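Local atomic coordinates of ribulose-1,5-bisphosphate carboxylase/oxygenase large subunit (PDB entry 3QFW), a protein that is a RuBisCO-like protein that probably binds magnesium and may have ribulose-bisphosphate carboxylase activity, though its actual reaction may differ from that of true RuBisCO. Residues 16-21 and 63-68; 28-33 and 49-54; 129-134 and 159-164; 279-284 and 312-317. One frame throughout, in Å; residues are numbered along the deposited sequence.

Contact 1. Residues 16-21 and 63-68; sequences SDAERI and GRYAVR
Ser16 joins the two segments through its backbone: its N donates to Gly63 O at 2.9 Å, with the donor lying above the carbonyl plane. In return Gly63 CA approaches Ser16 O at 3.3 Å, a CA-H...O contact. Gly63 suits this turn because its positive phi of 92° would press a side chain against the preceding carbonyl. The same Ser16 O lies in the plane of the Tyr65 ring, at its edge, 3.4 Å from CE1. The serine hydroxyl turns back on its own chain, donating to Asp17 O within the carbonyl plane, on a lone pair.

The first side-chain bond of Asp17 points away from the strand, and OD1 takes a weak bond from Ala18 N; only its backbone oxygen comes near the Tyr65 ring. Helix 18-31 lies across the antiparallel sheet of the N-terminal domain, an alpha/beta layer in which strand 64-71 lies between strands 8-15 and 53-59. Ala18 is small enough to let the phenol oxygen close in, Tyr65 OH standing 3.2 Å from Ala18 CA and 3.4 Å from its CB.

Ile21 carries the apolar part. With CG1 anti to the backbone N (chi1 178°), that methylene sits over one face of the Tyr65 ring, 3.6 Å from the centroid and 18° off the normal, a CH-pi contact displaced toward the rim. CG2 lies nearer the phenol end, by CZ, while CD1 reaches Val67 CG2 at 4.2 Å. Val57 of the adjoining strand touches both Ile21 and Tyr65.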
loop_
_atom_site.group_PDB
_atom_site.type_symbol
_atom_site.label_atom_id
_atom_site.label_comp_id
_atom_site.label_asym_id
_atom_site.label_seq_id
_atom_site.Cartn_x
_atom_site.Cartn_y
_atom_site.Cartn_z
ATOM N N SER B 16 -22.638 8.691 -7.542
ATOM C CA SER B 16 -23.767 9.033 -6.685
ATOM C C SER B 16 -24.938 9.628 -7.459
ATOM O O SER B 16 -24.815 9.968 -8.638
ATOM C CB SER B 16 -23.317 9.995 -5.585
ATOM O OG SER B 16 -24.427 10.595 -4.943
ATOM N N ASP B 17 -26.078 9.732 -6.782
ATOM C CA ASP B 17 -27.274 10.345 -7.341
ATOM C C ASP B 17 -27.207 11.846 -7.119
ATOM O O ASP B 17 -26.310 12.334 -6.437
ATOM C CB ASP B 17 -28.520 9.778 -6.657
ATOM C CG ASP B 17 -29.447 9.067 -7.623
ATOM O OD1 ASP B 17 -29.735 9.633 -8.700
ATOM O OD2 ASP B 17 -29.886 7.940 -7.304
ATOM N N ALA B 18 -28.151 12.581 -7.697
ATOM C CA ALA B 18 -28.243 14.013 -7.442
ATOM C C ALA B 18 -28.850 14.235 -6.063
ATOM O O ALA B 18 -28.583 15.237 -5.400
ATOM C CB ALA B 18 -29.083 14.693 -8.510
ATOM N N GLU B 19 -29.665 13.279 -5.639
ATOM C CA GLU B 19 -30.344 13.359 -4.356
ATOM C C GLU B 19 -29.372 13.222 -3.190
ATOM O O GLU B 19 -29.520 13.892 -2.165
ATOM C CB GLU B 19 -31.416 12.270 -4.275
ATOM C CG GLU B 19 -31.836 11.904 -2.859
ATOM C CD GLU B 19 -32.501 10.542 -2.791
ATOM O OE1 GLU B 19 -32.769 9.957 -3.863
ATOM O OE2 GLU B 19 -32.749 10.053 -1.667
ATOM N N ARG B 20 -28.376 12.357 -3.350
ATOM C CA ARG B 20 -27.498 11.998 -2.239
ATOM C C ARG B 20 -26.076 12.542 -2.375
ATOM O O ARG B 20 -25.284 12.428 -1.443
ATOM C CB ARG B 20 -27.468 10.475 -2.052
ATOM C CG ARG B 20 -28.773 9.893 -1.504
ATOM C CD ARG B 20 -28.805 8.362 -1.527
ATOM N NE ARG B 20 -27.857 7.747 -0.598
ATOM C CZ ARG B 20 -27.961 6.499 -0.144
ATOM N NH1 ARG B 20 -28.978 5.737 -0.523
ATOM N NH2 ARG B 20 -27.056 6.014 0.696
ATOM N N ILE B 21 -25.758 13.135 -3.524
ATOM C CA ILE B 21 -24.398 13.630 -3.777
ATOM C C ILE B 21 -23.964 14.728 -2.803
ATOM O O ILE B 21 -22.846 14.703 -2.292
ATOM C CB ILE B 21 -24.192 14.107 -5.242
ATOM C CG1 ILE B 21 -22.778 14.666 -5.427
ATOM C CG2 ILE B 21 -25.232 15.145 -5.630
ATOM C CD1 ILE B 21 -21.667 13.694 -5.033
ATOM N N GLY B 63 -24.648 10.709 -12.733
ATOM C CA GLY B 63 -24.225 9.641 -11.844
ATOM C C GLY B 63 -22.800 9.780 -11.337
ATOM O O GLY B 63 -22.390 9.070 -10.422
ATOM N N ARG B 64 -22.036 10.694 -11.924
ATOM C CA ARG B 64 -20.642 10.854 -11.528
ATOM C C ARG B 64 -20.262 12.311 -11.279
ATOM O O ARG B 64 -20.433 13.173 -12.144
ATOM C CB ARG B 64 -19.712 10.223 -12.563
ATOM C CG ARG B 64 -18.279 10.076 -12.084
ATOM C CD ARG B 64 -17.431 9.323 -13.103
ATOM N NE ARG B 64 -16.031 9.266 -12.695
ATOM C CZ ARG B 64 -15.136 8.421 -13.199
ATOM N NH1 ARG B 64 -15.496 7.548 -14.134
ATOM N NH2 ARG B 64 -13.882 8.449 -12.763
ATOM N N TYR B 65 -19.742 12.571 -10.084
ATOM C CA TYR B 65 -19.419 13.925 -9.662
ATOM C C TYR B 65 -17.949 14.083 -9.331
ATOM O O TYR B 65 -17.286 13.134 -8.919
ATOM C CB TYR B 65 -20.247 14.312 -8.437
ATOM C CG TYR B 65 -21.725 14.359 -8.713
ATOM C CD1 TYR B 65 -22.509 13.221 -8.584
ATOM C CD2 TYR B 65 -22.335 15.538 -9.122
ATOM C CE1 TYR B 65 -23.866 13.255 -8.844
ATOM C CE2 TYR B 65 -23.690 15.586 -9.385
ATOM C CZ TYR B 65 -24.453 14.442 -9.245
ATOM O OH TYR B 65 -25.803 14.487 -9.507
ATOM N N ALA B 66 -17.450 15.296 -9.520
ATOM C CA ALA B 66 -16.149 15.672 -9.009
ATOM C C ALA B 66 -16.376 16.529 -7.776
ATOM O O ALA B 66 -17.175 17.468 -7.794
ATOM C CB ALA B 66 -15.358 16.439 -10.055
ATOM N N VAL B 67 -15.684 16.195 -6.699
ATOM C CA VAL B 67 -15.853 16.916 -5.448
ATOM C C VAL B 67 -14.510 17.409 -4.943
ATOM O O VAL B 67 -13.589 16.625 -4.726
ATOM C CB VAL B 67 -16.550 16.040 -4.387
ATOM C CG1 VAL B 67 -16.639 16.770 -3.044
ATOM C CG2 VAL B 67 -17.933 15.624 -4.885
ATOM N N ARG B 68 -14.406 18.725 -4.793
ATOM C CA ARG B 68 -13.210 19.353 -4.251
ATOM C C ARG B 68 -13.360 19.539 -2.751
ATOM O O ARG B 68 -14.310 20.176 -2.280
ATOM C CB ARG B 68 -12.955 20.698 -4.933
ATOM C CG ARG B 68 -12.355 20.568 -6.323
ATOM C CD ARG B 68 -12.327 21.905 -7.070
ATOM N NE ARG B 68 -11.458 22.897 -6.439
ATOM C CZ ARG B 68 -10.171 23.070 -6.730
ATOM N NH1 ARG B 68 -9.582 22.296 -7.628
ATOM N NH2 ARG B 68 -9.466 24.005 -6.106
#

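Contact 2. Residues 28-33 and 49-54; sequences LAIEQS and NIVGRV
Ala29 and Ser33 approach the flat groups of this contact, which are peptide units of 49-54. The methyl of Ala29 stands over one face of the Gly52-Arg53 peptide, with CB 3.4 Å from Gly52 O and 3.8 Å from Gly52 C. Ser33 meets the two preceding peptides, Ile50-Val51 and Val51-Gly52: its CB approaches Gly52 N at 3.4 Å, and its OG comes to 2.6 Å from Ile50 O and 3.1 Å from Gly52 N. OG is anti to the backbone N (chi1 -170°), which places it against the loop.

Gly52 is needed for this closeness. A beta carbon there would point at the helix and run into Ala29 O, whereas a bare CA lets the backbones come within 4.6 Å, measured from Ala29 CA to Gly52 CA. Alanine likewise keeps the helix side low. Beside them Ile30 and Val51 run alongside each other in the same direction, and Ile30 CD1 touches Val51 CG1 at 3.8 Å. Val54 CG2, in the second residue of the strand, packs on Ala29 CB.

The contact thus ties the last turn of helix 18-31 and the residues just after it to the loop leading into strand 53-59. Ile69 of strand 64-71 lies against both Ala29 and Val54, Leu28 turns to Tyr12 and Ile14 of strand 8-15, and Ile50 packs on Gln141 of the second subunit.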
loop_
_atom_site.group_PDB
_atom_site.type_symbol
_atom_site.label_atom_id
_atom_site.label_comp_id
_atom_site.label_asym_id
_atom_site.label_seq_id
_atom_site.Cartn_x
_atom_site.Cartn_y
_atom_site.Cartn_z
ATOM N N LEU B 28 -17.905 12.671 3.023
ATOM C CA LEU B 28 -16.528 12.541 2.561
ATOM C C LEU B 28 -15.617 13.545 3.269
ATOM O O LEU B 28 -14.526 13.189 3.726
ATOM C CB LEU B 28 -16.457 12.729 1.046
ATOM C CG LEU B 28 -15.076 13.051 0.466
ATOM C CD1 LEU B 28 -14.083 11.938 0.764
ATOM C CD2 LEU B 28 -15.165 13.310 -1.031
ATOM N N ALA B 29 -16.065 14.794 3.361
ATOM C CA ALA B 29 -15.280 15.818 4.049
ATOM C C ALA B 29 -14.958 15.397 5.480
ATOM O O ALA B 29 -13.828 15.568 5.947
ATOM C CB ALA B 29 -16.005 17.162 4.033
ATOM N N ILE B 30 -15.962 14.839 6.160
ATOM C CA ILE B 30 -15.805 14.315 7.516
ATOM C C ILE B 30 -14.856 13.117 7.580
ATOM O O ILE B 30 -13.920 13.102 8.380
ATOM C CB ILE B 30 -17.169 13.885 8.126
ATOM C CG1 ILE B 30 -18.158 15.053 8.136
ATOM C CG2 ILE B 30 -16.980 13.366 9.529
ATOM C CD1 ILE B 30 -17.714 16.212 8.979
ATOM N N GLU B 31 -15.115 12.112 6.745
ATOM C CA GLU B 31 -14.314 10.882 6.724
ATOM C C GLU B 31 -12.811 11.141 6.623
ATOM O O GLU B 31 -12.009 10.438 7.247
ATOM C CB GLU B 31 -14.742 9.971 5.568
ATOM C CG GLU B 31 -16.130 9.375 5.706
ATOM C CD GLU B 31 -16.134 8.026 6.407
ATOM O OE1 GLU B 31 -15.171 7.714 7.142
ATOM O OE2 GLU B 31 -17.106 7.268 6.211
ATOM N N GLN B 32 -12.434 12.147 5.835
ATOM C CA GLN B 32 -11.022 12.445 5.605
ATOM C C GLN B 32 -10.554 13.593 6.482
ATOM O O GLN B 32 -9.562 14.261 6.194
ATOM C CB GLN B 32 -10.768 12.763 4.134
ATOM C CG GLN B 32 -11.060 11.592 3.202
ATOM C CD GLN B 32 -10.397 10.299 3.661
ATOM O OE1 GLN B 32 -10.970 9.225 3.538
ATOM N NE2 GLN B 32 -9.178 10.403 4.174
ATOM N N SER B 33 -11.282 13.803 7.573
ATOM C CA SER B 33 -10.951 14.844 8.521
ATOM C C SER B 33 -11.019 14.308 9.946
ATOM O O SER B 33 -10.143 13.572 10.409
ATOM C CB SER B 33 -11.941 16.000 8.380
ATOM O OG SER B 33 -11.505 17.104 9.132
ATOM N N ASN B 49 -11.677 24.911 11.446
ATOM C CA ASN B 49 -10.299 24.849 10.973
ATOM C C ASN B 49 -9.819 23.449 10.589
ATOM O O ASN B 49 -8.962 23.299 9.713
ATOM C CB ASN B 49 -9.358 25.438 12.021
ATOM C CG ASN B 49 -9.304 26.952 11.971
ATOM O OD1 ASN B 49 -10.143 27.598 11.333
ATOM N ND2 ASN B 49 -8.312 27.529 12.642
ATOM N N ILE B 50 -10.366 22.429 11.246
ATOM C CA ILE B 50 -9.912 21.055 11.043
ATOM C C ILE B 50 -10.879 20.202 10.220
ATOM O O ILE B 50 -10.450 19.432 9.363
ATOM C CB ILE B 50 -9.618 20.349 12.380
ATOM C CG1 ILE B 50 -8.568 21.133 13.169
ATOM C CG2 ILE B 50 -9.169 18.912 12.142
ATOM C CD1 ILE B 50 -7.354 21.490 12.372
ATOM N N VAL B 51 -12.175 20.320 10.493
ATOM C CA VAL B 51 -13.170 19.652 9.658
ATOM C C VAL B 51 -12.932 20.003 8.181
ATOM O O VAL B 51 -12.611 21.141 7.851
ATOM C CB VAL B 51 -14.599 20.052 10.058
ATOM C CG1 VAL B 51 -15.610 19.354 9.173
ATOM C CG2 VAL B 51 -14.859 19.719 11.531
ATOM N N GLY B 52 -13.081 19.027 7.294
ATOM C CA GLY B 52 -12.860 19.286 5.879
ATOM C C GLY B 52 -13.997 20.099 5.292
ATOM O O GLY B 52 -15.154 19.952 5.698
ATOM N N ARG B 53 -13.673 20.974 4.345
ATOM C CA ARG B 53 -14.691 21.769 3.680
ATOM C C ARG B 53 -14.992 21.202 2.308
ATOM O O ARG B 53 -14.077 20.839 1.570
ATOM C CB ARG B 53 -14.219 23.221 3.517
ATOM C CG ARG B 53 -13.881 23.925 4.822
ATOM C CD ARG B 53 -13.629 25.419 4.602
ATOM N NE ARG B 53 -12.467 25.676 3.759
ATOM C CZ ARG B 53 -11.951 26.883 3.546
ATOM N NH1 ARG B 53 -12.496 27.945 4.124
ATOM N NH2 ARG B 53 -10.891 27.029 2.761
ATOM N N VAL B 54 -16.269 21.137 1.953
ATOM C CA VAL B 54 -16.646 20.868 0.573
ATOM C C VAL B 54 -16.530 22.175 -0.217
ATOM O O VAL B 54 -17.392 23.053 -0.116
ATOM C CB VAL B 54 -18.079 20.307 0.466
ATOM C CG1 VAL B 54 -18.461 20.070 -0.998
ATOM C CG2 VAL B 54 -18.215 19.021 1.287
#

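Contact 3. Residues 129-134 and 159-164; sequences QSRALT and GVDLIK. With SO4 (sulfate ion), chain H.
A salt bridge between Arg131 and Asp161, set in a largely buried contact and reinforced by backbone bonds, joins the N-terminal ends of two adjacent parallel strands, 133-138 and 162-165. The side chains meet tip to tip with their planes 16° apart: Arg131 NH1 donates to Asp161 OD2 at 2.8 Å and NH2 to OD1 at 2.7 Å, both nearly straight and both to syn lone pairs. Arginine suits the place because its two terminal nitrogens match two carboxylate oxygens, and its NH1 also bonds Ala132 O.

Asp161 OD2 keeps its anti lone pair for Thr134 N, at 2.8 Å, and takes a further bond from a water that also links Thr134 OG1 and Gly159 O. These strands and helix 145-157 form a beta-alpha-beta unit of the RuBisCO barrel, and Gly159 closes that helix with a Schellman motif, at a phi of 93° where a beta carbon would be pressed against the preceding carbonyl oxygen. Thr134 OG1 stands between its backbone N and carbonyl carbon (chi1 69°), where it accepts from Asp161 N at 3.0 Å; Leu162 N then bonds Thr134 O at 3.0 Å. A sulfate, probably from the crystallisation liquor, accepts from the backbone N atoms of Gln129, Ser130 and Arg131.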
loop_
_atom_site.group_PDB
_atom_site.type_symbol
_atom_site.label_atom_id
_atom_site.label_comp_id
_atom_site.label_asym_id
_atom_site.label_seq_id
_atom_site.Cartn_x
_atom_site.Cartn_y
_atom_site.Cartn_z
ATOM N N GLN B 129 20.546 12.934 -25.661
ATOM C CA GLN B 129 20.449 14.387 -25.609
ATOM C C GLN B 129 19.027 14.887 -25.815
ATOM O O GLN B 129 18.545 15.707 -25.046
ATOM C CB GLN B 129 21.416 15.045 -26.612
ATOM C CG GLN B 129 22.884 14.900 -26.229
ATOM C CD GLN B 129 23.842 15.379 -27.324
ATOM O OE1 GLN B 129 24.210 16.552 -27.372
ATOM N NE2 GLN B 129 24.253 14.462 -28.196
ATOM N N SER B 130 18.348 14.389 -26.843
ATOM C CA SER B 130 17.011 14.877 -27.153
ATOM C C SER B 130 16.077 13.746 -27.553
ATOM O O SER B 130 14.858 13.868 -27.432
ATOM C CB SER B 130 17.069 15.905 -28.287
ATOM O OG SER B 130 17.336 15.248 -29.511
ATOM N N ARG B 131 16.650 12.652 -28.040
ATOM C CA ARG B 131 15.864 11.502 -28.456
ATOM C C ARG B 131 15.137 10.897 -27.266
ATOM O O ARG B 131 15.515 11.132 -26.118
ATOM C CB ARG B 131 16.776 10.440 -29.065
ATOM C CG ARG B 131 17.804 9.889 -28.083
ATOM C CD ARG B 131 18.515 8.675 -28.651
ATOM N NE ARG B 131 19.598 8.189 -27.796
ATOM C CZ ARG B 131 19.428 7.368 -26.763
ATOM N NH1 ARG B 131 18.207 6.957 -26.435
ATOM N NH2 ARG B 131 20.474 6.971 -26.047
ATOM N N ALA B 132 14.098 10.117 -27.548
ATOM C CA ALA B 132 13.440 9.320 -26.514
ATOM C C ALA B 132 14.426 8.282 -25.996
ATOM O O ALA B 132 15.439 7.993 -26.637
ATOM C CB ALA B 132 12.189 8.642 -27.068
ATOM N N LEU B 133 14.147 7.724 -24.828
ATOM C CA LEU B 133 15.023 6.702 -24.276
ATOM C C LEU B 133 14.396 5.315 -24.379
ATOM O O LEU B 133 13.219 5.173 -24.717
ATOM C CB LEU B 133 15.396 7.026 -22.825
ATOM C CG LEU B 133 16.424 8.144 -22.637
ATOM C CD1 LEU B 133 15.873 9.525 -23.007
ATOM C CD2 LEU B 133 16.941 8.139 -21.213
ATOM N N THR B 134 15.201 4.298 -24.095
ATOM C CA THR B 134 14.765 2.912 -24.180
ATOM C C THR B 134 15.098 2.152 -22.897
ATOM O O THR B 134 16.105 2.424 -22.236
ATOM C CB THR B 134 15.431 2.178 -25.367
ATOM O OG1 THR B 134 16.827 2.001 -25.097
ATOM C CG2 THR B 134 15.269 2.971 -26.667
ATOM N N GLY B 159 22.472 -1.070 -27.014
ATOM C CA GLY B 159 22.345 0.367 -26.824
ATOM C C GLY B 159 21.140 0.814 -26.000
ATOM O O GLY B 159 20.824 2.002 -25.934
ATOM N N VAL B 160 20.466 -0.138 -25.369
ATOM C CA VAL B 160 19.349 0.175 -24.472
ATOM C C VAL B 160 19.830 1.090 -23.346
ATOM O O VAL B 160 20.864 0.828 -22.735
ATOM C CB VAL B 160 18.760 -1.113 -23.874
ATOM C CG1 VAL B 160 17.619 -0.801 -22.893
ATOM C CG2 VAL B 160 18.276 -2.026 -24.981
ATOM N N ASP B 161 19.085 2.156 -23.064
ATOM C CA ASP B 161 19.482 3.102 -22.018
ATOM C C ASP B 161 19.381 2.578 -20.571
ATOM O O ASP B 161 20.270 2.837 -19.747
ATOM C CB ASP B 161 18.696 4.406 -22.156
ATOM C CG ASP B 161 18.884 5.052 -23.509
ATOM O OD1 ASP B 161 20.019 5.495 -23.797
ATOM O OD2 ASP B 161 17.900 5.123 -24.281
ATOM N N LEU B 162 18.305 1.856 -20.251
ATOM C CA LEU B 162 18.128 1.366 -18.881
ATOM C C LEU B 162 17.644 -0.078 -18.826
ATOM O O LEU B 162 16.694 -0.470 -19.504
ATOM C CB LEU B 162 17.218 2.295 -18.052
ATOM C CG LEU B 162 16.960 1.966 -16.567
ATOM C CD1 LEU B 162 18.183 1.369 -15.890
ATOM C CD2 LEU B 162 16.479 3.192 -15.780
ATOM N N ILE B 163 18.351 -0.864 -18.028
ATOM C CA ILE B 163 18.011 -2.248 -17.784
ATOM C C ILE B 163 17.534 -2.348 -16.346
ATOM O O ILE B 163 18.235 -1.955 -15.415
ATOM C CB ILE B 163 19.221 -3.153 -18.012
ATOM C CG1 ILE B 163 19.693 -3.009 -19.471
ATOM C CG2 ILE B 163 18.886 -4.600 -17.656
ATOM C CD1 ILE B 163 20.863 -3.868 -19.827
ATOM N N LYS B 164 16.315 -2.840 -16.183
ATOM C CA LYS B 164 15.714 -2.955 -14.863
ATOM C C LYS B 164 15.459 -4.419 -14.551
ATOM O O LYS B 164 15.244 -5.226 -15.455
ATOM C CB LYS B 164 14.388 -2.187 -14.823
ATOM C CG LYS B 164 13.321 -2.779 -15.748
ATOM C CD LYS B 164 12.055 -1.934 -15.806
ATOM C CE LYS B 164 11.167 -2.107 -14.586
ATOM N NZ LYS B 164 10.655 -3.516 -14.371
HETATM S S SO4 H . 20.603 12.482 -29.369
HETATM O O1 SO4 H . 20.498 11.411 -30.360
HETATM O O2 SO4 H . 21.365 11.988 -28.213
HETATM O O3 SO4 H . 19.270 12.916 -28.946
HETATM O O4 SO4 H . 21.299 13.613 -29.965
HETATM O O HOH W 1 18.579 3.852 -26.462
#

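Contact 4. Residues 279-284 and 312-317; sequences DATVFP and NACIPT
Thr317 and Val282 cross obliquely on one face of a parallel pair of strands, their CG2 methyls 4.2 Å apart. Ala280 lies on that same face, small enough for Thr317 OG1 to come within 3.6 Å of its CB. The hydroxyl itself donates to Ile315 O in its own strand. That oxygen also accepts Thr281 N at 3.0 Å, and the two donors come from opposite faces of the carbonyl plane.

On the other face, Thr281 CG2 meets Cys314 SG at 3.5 Å. Its OG1, anti to the backbone N (chi1 -176°), bonds Leu269 O of helix 265-276, so a threonine can serve both a polar and an apolar neighbour. Strands 280-284 and 315-319, with helix 294-305, make a beta-alpha-beta unit of the barrel, and the axes of 280-284 and 315-317 run 27° apart. Thr317 N donates to Thr281 O at 2.8 Å and Phe283 N to Thr317 O at 3.2 Å. Pro316 has no N-H, but the pairing uses that of Thr317 and, less surely, that of Ile315, so proline does not interrupt it.

Phe283 and Pro316 are neighbours with the same heading, with Pro316 CB at the edge of the ring, 3.7 Å from Phe283 CE2. Both rest on helix 294-305, Phe283 on Leu300 and Pro316 on Ala301 and Ala304, while Ala280, Ile315 and Thr317 pack on Met339 of strand 339-341.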
loop_
_atom_site.group_PDB
_atom_site.type_symbol
_atom_site.label_atom_id
_atom_site.label_comp_id
_atom_site.label_asym_id
_atom_site.label_seq_id
_atom_site.Cartn_x
_atom_site.Cartn_y
_atom_site.Cartn_z
ATOM N N ASP B 279 12.633 9.359 -10.332
ATOM C CA ASP B 279 13.209 10.001 -11.516
ATOM C C ASP B 279 12.593 9.454 -12.791
ATOM O O ASP B 279 12.513 10.162 -13.810
ATOM C CB ASP B 279 14.720 9.831 -11.554
ATOM C CG ASP B 279 15.390 10.400 -10.328
ATOM O OD1 ASP B 279 15.338 11.634 -10.145
ATOM O OD2 ASP B 279 15.971 9.613 -9.559
ATOM N N ALA B 280 12.169 8.197 -12.740
ATOM C CA ALA B 280 11.379 7.629 -13.822
ATOM C C ALA B 280 10.219 6.875 -13.205
ATOM O O ALA B 280 10.293 6.427 -12.060
ATOM C CB ALA B 280 12.212 6.708 -14.706
ATOM N N THR B 281 9.136 6.743 -13.953
ATOM C CA THR B 281 7.976 6.075 -13.396
ATOM C C THR B 281 7.333 5.141 -14.424
ATOM O O THR B 281 6.914 5.566 -15.513
ATOM C CB THR B 281 6.982 7.090 -12.765
ATOM O OG1 THR B 281 5.912 6.383 -12.143
ATOM C CG2 THR B 281 6.411 8.062 -13.816
ATOM N N VAL B 282 7.301 3.856 -14.069
ATOM C CA VAL B 282 6.796 2.808 -14.945
ATOM C C VAL B 282 5.272 2.717 -14.826
ATOM O O VAL B 282 4.723 2.837 -13.742
ATOM C CB VAL B 282 7.430 1.440 -14.586
ATOM C CG1 VAL B 282 6.856 0.314 -15.446
ATOM C CG2 VAL B 282 8.950 1.506 -14.698
ATOM N N PHE B 283 4.598 2.521 -15.955
ATOM C CA PHE B 283 3.144 2.364 -15.983
ATOM C C PHE B 283 2.752 1.615 -17.246
ATOM O O PHE B 283 3.449 1.698 -18.276
ATOM C CB PHE B 283 2.435 3.722 -15.945
ATOM C CG PHE B 283 2.724 4.602 -17.145
ATOM C CD1 PHE B 283 1.806 4.716 -18.178
ATOM C CD2 PHE B 283 3.899 5.322 -17.214
ATOM C CE1 PHE B 283 2.066 5.541 -19.273
ATOM C CE2 PHE B 283 4.175 6.148 -18.311
ATOM C CZ PHE B 283 3.256 6.248 -19.337
ATOM N N PRO B 284 1.643 0.876 -17.177
ATOM C CA PRO B 284 1.174 0.119 -18.339
ATOM C C PRO B 284 0.620 1.059 -19.399
ATOM O O PRO B 284 -0.237 1.900 -19.116
ATOM C CB PRO B 284 0.079 -0.788 -17.752
ATOM C CG PRO B 284 -0.356 -0.108 -16.494
ATOM C CD PRO B 284 0.842 0.608 -15.962
ATOM N N ASN B 312 12.077 18.948 -10.402
ATOM C CA ASN B 312 12.491 18.291 -11.643
ATOM C C ASN B 312 11.374 17.427 -12.224
ATOM O O ASN B 312 10.513 16.918 -11.490
ATOM C CB ASN B 312 13.725 17.416 -11.403
ATOM C CG ASN B 312 14.982 18.226 -11.171
ATOM O OD1 ASN B 312 15.124 19.332 -11.697
ATOM N ND2 ASN B 312 15.907 17.676 -10.388
ATOM N N ALA B 313 11.397 17.258 -13.539
ATOM C CA ALA B 313 10.494 16.339 -14.222
ATOM C C ALA B 313 10.916 14.897 -13.948
ATOM O O ALA B 313 12.075 14.636 -13.632
ATOM C CB ALA B 313 10.511 16.620 -15.741
ATOM N N CYS B 314 9.959 13.977 -14.056
ATOM C CA CYS B 314 10.183 12.536 -13.918
ATOM C C CYS B 314 9.880 11.926 -15.285
ATOM O O CYS B 314 8.885 12.301 -15.903
ATOM C CB CYS B 314 9.217 11.982 -12.842
ATOM S SG CYS B 314 9.028 10.171 -12.733
ATOM N N ILE B 315 10.722 11.022 -15.788
ATOM C CA ILE B 315 10.469 10.464 -17.125
ATOM C C ILE B 315 9.373 9.402 -17.098
ATOM O O ILE B 315 9.513 8.381 -16.435
ATOM C CB ILE B 315 11.713 9.810 -17.775
ATOM C CG1 ILE B 315 12.995 10.581 -17.455
ATOM C CG2 ILE B 315 11.507 9.661 -19.283
ATOM C CD1 ILE B 315 13.757 9.966 -16.288
ATOM N N PRO B 316 8.287 9.630 -17.849
ATOM C CA PRO B 316 7.252 8.599 -17.935
ATOM C C PRO B 316 7.813 7.394 -18.669
ATOM O O PRO B 316 8.451 7.546 -19.714
ATOM C CB PRO B 316 6.147 9.254 -18.770
ATOM C CG PRO B 316 6.561 10.693 -18.966
ATOM C CD PRO B 316 8.035 10.769 -18.748
ATOM N N THR B 317 7.595 6.204 -18.125
ATOM C CA THR B 317 8.182 5.010 -18.698
ATOM C C THR B 317 7.124 3.958 -18.995
ATOM O O THR B 317 6.893 3.050 -18.183
ATOM C CB THR B 317 9.253 4.454 -17.760
ATOM O OG1 THR B 317 10.200 5.485 -17.469
ATOM C CG2 THR B 317 9.950 3.257 -18.375
#

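Overall arrangement
Contacts 1 and 2 belong to the N-terminal domain and contacts 3 and 4 to the barrel. The first two lie about 17 Å apart between centres, at the two ends of helix 18-31, and they touch where Val67 CG1 meets Leu28 CD2 at 4.3 Å and Val54 CG1 at 4.3 Å. Contact 3 is about 44 Å from contact 1, centre to centre, on the opposite side of the chain's centre. Contacts 3 and 4 have centres about 13 Å apart and meet at Lys164 CE and Val282 CG2, 4.2 Å apart. As in RuBisCO, the active site would be expected at the C-terminal ends of the barrel strands, whereas the contact 3 salt bridge lies at N-terminal ends.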